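PDB 7DG2: Non-structural maintenance of chromosomes element 1 homolog from Xenopus laevis, which probably acts as a RING-type E3 ubiquitin ligase that works together with a MAGE protein as part of the SMC5-SMC6 DNA-repair complex. Local coordinates for residues Thr75-Val83 against His162-Glu170. Sequence-based numbering, arbitrary orientation.
Sequences TYYALVNRV and HTRCIMELE. With ACT (acetate ion), chain D.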
ATOM      1  N   THR A  75       1.410  15.078  16.141  1.00 24.69           N
ATOM      2  CA  THR A  75       0.336  15.168  15.156  1.00 25.33           C
ATOM      3  C   THR A  75       0.607  14.210  14.002  1.00 22.30           C
ATOM      4  O   THR A  75       1.743  14.077  13.541  1.00 22.12           O
ATOM      5  CB  THR A  75       0.203  16.607  14.645  1.00 27.42           C
ATOM      6  OG1 THR A  75      -0.296  17.445  15.700  1.00 32.59           O
ATOM      7  CG2 THR A  75      -0.751  16.697  13.454  1.00 22.89           C
ATOM      8  N   TYR A  76      -0.440  13.509  13.565  1.00 18.89           N
ATOM      9  CA  TYR A  76      -0.368  12.588  12.433  1.00 19.81           C
ATOM     10  C   TYR A  76      -1.422  12.953  11.400  1.00 16.66           C
ATOM     11  O   TYR A  76      -2.512  13.420  11.741  1.00 18.79           O
ATOM     12  CB  TYR A  76      -0.587  11.124  12.879  1.00 17.27           C
ATOM     13  CG  TYR A  76       0.577  10.583  13.673  1.00 20.15           C
ATOM     14  CD1 TYR A  76       0.651  10.770  15.050  1.00 21.85           C
ATOM     15  CD2 TYR A  76       1.616   9.916  13.043  1.00 21.37           C
ATOM     16  CE1 TYR A  76       1.726  10.296  15.772  1.00 24.94           C
ATOM     17  CE2 TYR A  76       2.695   9.437  13.758  1.00 27.55           C
ATOM     18  CZ  TYR A  76       2.741   9.627  15.129  1.00 28.65           C
ATOM     19  OH  TYR A  76       3.817   9.154  15.853  1.00 31.53           O
ATOM     20  N   TYR A  77      -1.081  12.739  10.125  1.00 17.13           N
ATOM     21  CA  TYR A  77      -2.024  12.808   9.021  1.00 15.57           C
ATOM     22  C   TYR A  77      -2.225  11.401   8.476  1.00 16.34           C
ATOM     23  O   TYR A  77      -1.256  10.652   8.315  1.00 15.74           O
ATOM     24  CB  TYR A  77      -1.518  13.711   7.895  1.00 15.68           C
ATOM     25  CG  TYR A  77      -1.513  15.186   8.245  1.00 16.47           C
ATOM     26  CD1 TYR A  77      -0.566  15.707   9.120  1.00 20.52           C
ATOM     27  CD2 TYR A  77      -2.448  16.050   7.693  1.00 20.80           C
ATOM     28  CE1 TYR A  77      -0.560  17.061   9.437  1.00 21.10           C
ATOM     29  CE2 TYR A  77      -2.435  17.408   8.001  1.00 24.72           C
ATOM     30  CZ  TYR A  77      -1.499  17.896   8.881  1.00 23.12           C
ATOM     31  OH  TYR A  77      -1.497  19.249   9.187  1.00 24.66           O
ATOM     32  N   ALA A  78      -3.473  11.035   8.208  1.00 15.97           N
ATOM     33  CA  ALA A  78      -3.745   9.710   7.660  1.00 16.05           C
ATOM     34  C   ALA A  78      -4.802   9.787   6.569  1.00 15.52           C
ATOM     35  O   ALA A  78      -5.783  10.527   6.693  1.00 14.47           O
ATOM     36  CB  ALA A  78      -4.214   8.732   8.744  1.00 15.39           C
ATOM     37  N   LEU A  79      -4.606   9.000   5.510  1.00 14.29           N
ATOM     38  CA  LEU A  79      -5.603   8.832   4.460  1.00 13.42           C
ATOM     39  C   LEU A  79      -6.537   7.710   4.901  1.00 13.51           C
ATOM     40  O   LEU A  79      -6.109   6.556   5.018  1.00 15.09           O
ATOM     41  CB  LEU A  79      -4.936   8.495   3.126  1.00 14.90           C
ATOM     42  CG  LEU A  79      -5.919   8.276   1.968  1.00 14.67           C
ATOM     43  CD1 LEU A  79      -6.702   9.572   1.662  1.00 15.74           C
ATOM     44  CD2 LEU A  79      -5.160   7.804   0.725  1.00 17.59           C
ATOM     45  N   VAL A  80      -7.796   8.045   5.170  1.00 13.84           N
ATOM     46  CA  VAL A  80      -8.721   7.082   5.757  1.00 16.08           C
ATOM     47  C   VAL A  80      -9.936   6.902   4.854  1.00 15.94           C
ATOM     48  O   VAL A  80     -10.359   7.809   4.131  1.00 18.02           O
ATOM     49  CB  VAL A  80      -9.149   7.494   7.190  1.00 16.27           C
ATOM     50  CG1 VAL A  80      -7.932   7.533   8.096  1.00 16.44           C
ATOM     51  CG2 VAL A  80      -9.856   8.838   7.204  1.00 18.59           C
ATOM     52  N   ASN A  81     -10.482   5.694   4.893  1.00 14.36           N
ATOM     53  CA  ASN A  81     -11.741   5.396   4.248  1.00 15.85           C
ATOM     54  C   ASN A  81     -12.895   5.814   5.151  1.00 16.93           C
ATOM     55  O   ASN A  81     -12.792   5.777   6.379  1.00 19.85           O
ATOM     56  CB  ASN A  81     -11.817   3.906   3.940  1.00 13.73           C
ATOM     57  CG  ASN A  81     -13.108   3.530   3.286  1.00 17.68           C
ATOM     58  OD1 ASN A  81     -13.564   4.216   2.374  1.00 18.78           O
ATOM     59  ND2 ASN A  81     -13.728   2.454   3.760  1.00 16.35           N
ATOM     60  N   ARG A  82     -14.005   6.218   4.539  1.00 16.49           N
ATOM     61  CA  ARG A  82     -15.098   6.787   5.317  1.00 18.17           C
ATOM     62  C   ARG A  82     -16.449   6.151   5.002  1.00 21.41           C
ATOM     63  O   ARG A  82     -17.484   6.706   5.388  1.00 26.85           O
ATOM     64  CB  ARG A  82     -15.145   8.308   5.120  1.00 18.04           C
ATOM     65  CG  ARG A  82     -14.144   9.056   6.035  1.00 27.88           C
ATOM     66  CD  ARG A  82     -14.621   8.918   7.482  1.00 29.07           C
ATOM     67  NE  ARG A  82     -13.658   9.249   8.542  1.00 29.98           N
ATOM     68  CZ  ARG A  82     -12.904   8.353   9.186  1.00 28.96           C
ATOM     69  NH1 ARG A  82     -12.955   7.060   8.855  1.00 18.94           N
ATOM     70  NH2 ARG A  82     -12.096   8.750  10.172  1.00 26.70           N
ATOM     71  N   VAL A  83     -16.483   4.991   4.343  1.00 16.35           N
ATOM     72  CA  VAL A  83     -17.758   4.357   4.014  1.00 18.84           C
ATOM     73  C   VAL A  83     -17.652   2.844   4.147  1.00 20.99           C
ATOM     74  O   VAL A  83     -16.591   2.244   3.944  1.00 18.62           O
ATOM     75  CB  VAL A  83     -18.245   4.753   2.597  1.00 20.17           C
ATOM     76  CG1 VAL A  83     -17.400   4.074   1.531  1.00 19.11           C
ATOM     77  CG2 VAL A  83     -19.721   4.426   2.420  1.00 22.70           C
ATOM     78  N   HIS A 162      -2.808   1.007  16.305  1.00 14.96           N
ATOM     79  CA  HIS A 162      -1.997   2.099  15.775  1.00 17.50           C
ATOM     80  C   HIS A 162      -2.814   3.388  15.745  1.00 14.45           C
ATOM     81  O   HIS A 162      -4.044   3.362  15.651  1.00 16.17           O
ATOM     82  CB  HIS A 162      -1.505   1.747  14.356  1.00 17.08           C
ATOM     83  CG  HIS A 162      -0.343   2.576  13.887  1.00 19.00           C
ATOM     84  ND1 HIS A 162      -0.480   3.875  13.437  1.00 18.02           N
ATOM     85  CD2 HIS A 162       0.975   2.285  13.795  1.00 22.78           C
ATOM     86  CE1 HIS A 162       0.705   4.349  13.098  1.00 18.49           C
ATOM     87  NE2 HIS A 162       1.606   3.408  13.316  1.00 22.45           N
ATOM     88  N   THR A 163      -2.121   4.531  15.816  1.00 14.97           N
ATOM     89  CA  THR A 163      -2.802   5.807  15.605  1.00 16.36           C
ATOM     90  C   THR A 163      -3.631   5.786  14.323  1.00 16.52           C
ATOM     91  O   THR A 163      -4.762   6.276  14.297  1.00 16.20           O
ATOM     92  CB  THR A 163      -1.780   6.940  15.565  1.00 17.68           C
ATOM     93  OG1 THR A 163      -1.049   6.949  16.796  1.00 17.86           O
ATOM     94  CG2 THR A 163      -2.476   8.283  15.378  1.00 17.80           C
ATOM     95  N   ARG A 164      -3.086   5.201  13.256  1.00 17.24           N
ATOM     96  CA  ARG A 164      -3.829   5.103  12.000  1.00 17.00           C
ATOM     97  C   ARG A 164      -5.156   4.388  12.194  1.00 16.08           C
ATOM     98  O   ARG A 164      -6.186   4.795  11.640  1.00 16.56           O
ATOM     99  CB  ARG A 164      -2.999   4.357  10.961  1.00 17.49           C
ATOM    100  CG  ARG A 164      -3.714   4.282   9.600  1.00 17.80           C
ATOM    101  CD  ARG A 164      -3.239   3.093   8.797  1.00 21.63           C
ATOM    102  NE  ARG A 164      -3.750   3.085   7.424  1.00 16.60           N
ATOM    103  CZ  ARG A 164      -3.225   2.328   6.467  1.00 19.78           C
ATOM    104  NH1 ARG A 164      -2.187   1.551   6.731  1.00 18.45           N
ATOM    105  NH2 ARG A 164      -3.719   2.357   5.239  1.00 20.27           N
ATOM    106  N   CYS A 165      -5.148   3.307  12.979  1.00 14.06           N
ATOM    107  CA  CYS A 165      -6.363   2.539  13.197  1.00 15.63           C
ATOM    108  C   CYS A 165      -7.391   3.343  13.985  1.00 16.22           C
ATOM    109  O   CYS A 165      -8.575   3.356  13.643  1.00 17.46           O
ATOM    110  CB  CYS A 165      -6.009   1.247  13.922  1.00 15.90           C
ATOM    111  SG  CYS A 165      -7.410   0.117  14.056  1.00 20.90           S
ATOM    112  N   ILE A 166      -6.954   4.020  15.053  1.00 17.11           N
ATOM    113  CA  ILE A 166      -7.879   4.844  15.825  1.00 17.89           C
ATOM    114  C   ILE A 166      -8.460   5.962  14.962  1.00 17.36           C
ATOM    115  O   ILE A 166      -9.663   6.258  15.025  1.00 20.25           O
ATOM    116  CB  ILE A 166      -7.170   5.398  17.074  1.00 16.94           C
ATOM    117  CG1 ILE A 166      -6.601   4.246  17.896  1.00 17.95           C
ATOM    118  CG2 ILE A 166      -8.125   6.275  17.875  1.00 21.26           C
ATOM    119  CD1 ILE A 166      -5.602   4.695  18.993  1.00 19.56           C
ATOM    120  N   MET A 167      -7.624   6.590  14.131  1.00 18.05           N
ATOM    121  CA  MET A 167      -8.105   7.676  13.283  1.00 19.48           C
ATOM    122  C   MET A 167      -9.174   7.188  12.318  1.00 21.19           C
ATOM    123  O   MET A 167     -10.228   7.820  12.167  1.00 20.79           O
ATOM    124  CB  MET A 167      -6.935   8.309  12.533  1.00 17.75           C
ATOM    125  CG  MET A 167      -6.019   9.155  13.439  1.00 17.99           C
ATOM    126  SD  MET A 167      -4.532   9.785  12.651  1.00 20.74           S
ATOM    127  CE  MET A 167      -5.228  10.962  11.479  1.00 21.61           C
ATOM    128  N   GLU A 168      -8.945   6.037  11.681  1.00 16.19           N
ATOM    129  CA  GLU A 168      -9.933   5.564  10.714  1.00 17.01           C
ATOM    130  C   GLU A 168     -11.176   4.991  11.392  1.00 17.19           C
ATOM    131  O   GLU A 168     -12.298   5.173  10.899  1.00 17.87           O
ATOM    132  CB  GLU A 168      -9.319   4.517   9.795  1.00 14.87           C
ATOM    133  CG  GLU A 168     -10.265   4.140   8.660  1.00 17.14           C
ATOM    134  CD  GLU A 168      -9.588   3.274   7.630  1.00 19.05           C
ATOM    135  OE1 GLU A 168      -9.531   2.041   7.835  1.00 18.12           O
ATOM    136  OE2 GLU A 168      -9.086   3.839   6.635  1.00 19.79           O
ATOM    137  N   LEU A 169     -11.003   4.287  12.511  1.00 17.37           N
ATOM    138  CA  LEU A 169     -12.091   3.553  13.148  1.00 18.95           C
ATOM    139  C   LEU A 169     -12.718   4.295  14.324  1.00 20.35           C
ATOM    140  O   LEU A 169     -13.530   3.701  15.040  1.00 22.19           O
ATOM    141  CB  LEU A 169     -11.607   2.177  13.621  1.00 16.76           C
ATOM    142  CG  LEU A 169     -11.185   1.202  12.515  1.00 21.21           C
ATOM    143  CD1 LEU A 169     -10.936  -0.187  13.101  1.00 21.34           C
ATOM    144  CD2 LEU A 169     -12.240   1.115  11.471  1.00 21.16           C
ATOM    145  N   GLU A 170     -12.374   5.572  14.522  1.00 21.41           N
ATOM    146  CA  GLU A 170     -12.867   6.349  15.664  1.00 24.17           C
ATOM    147  C   GLU A 170     -14.376   6.219  15.836  1.00 26.55           C
ATOM    148  O   GLU A 170     -14.867   5.883  16.919  1.00 26.46           O
ATOM    149  CB  GLU A 170     -12.465   7.821  15.479  1.00 26.99           C
ATOM    150  CG  GLU A 170     -13.112   8.820  16.442  1.00 34.75           C
ATOM    151  CD  GLU A 170     -12.407   8.889  17.786  1.00 37.99           C
ATOM    152  OE1 GLU A 170     -13.084   9.153  18.807  1.00 34.73           O
ATOM    153  OE2 GLU A 170     -11.170   8.690  17.825  1.00 36.87           O
TER
HETATM  154  C   ACT D 301      -0.612   0.833   3.815  1.00 35.73           C
HETATM  155  O   ACT D 301      -1.318  -0.050   4.419  1.00 31.92           O
HETATM  156  OXT ACT D 301      -0.959   1.623   2.880  1.00 32.28           O
HETATM  157  CH3 ACT D 301       0.871   0.959   4.318  1.00 35.16           C
HETATM  158  O   HOH W   1      -4.794   4.649   3.510  1.00 18.33           O
HETATM  159  O   HOH W   2      -6.292   4.216   6.538  1.00 21.21           O
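Glu168 OE2 meets two partners: Asn81 N donates to it at 2.9 Å, nearly straight (168°) but from above the carboxylate plane, and a water lies 2.8 Å from Glu168 OE2. The same water accepts a hydrogen bond from Arg164 NE and has Leu79 O within bonding range, so more acceptors surround it than it has protons to give. Glu168 gets there because its CG is anti to the backbone N (chi1 -172°) and the chain runs on extended past Val80, whose CG1 rests 3.7 Å from Glu168 CB. Arg82 reaches back to the helix with both terminal nitrogens, NH1 to Glu168 O and NH2 to Met167 O, each at 2.9 Å; Val80 CG2 lies 3.6 Å above the centre of one guanidinium face. Toward the N-terminal end of strand 75-81, Met167 bends at its end, bringing CE to 3.7 Å from Ala78 CB, while Thr163 CG2 meets the Tyr76 ring obliquely. Glu168 OE1 accepts from Met71 N and Leu72 N of the Nse4 chain, tying this junction to the complex. Segment 163-170 of helix 163-176 crosses strand 75-81 at -41°, axes 8.0 Å apart; that strand runs between antiparallel strands 20-22 and 62-68, with helix 6-18 packing on Leu79.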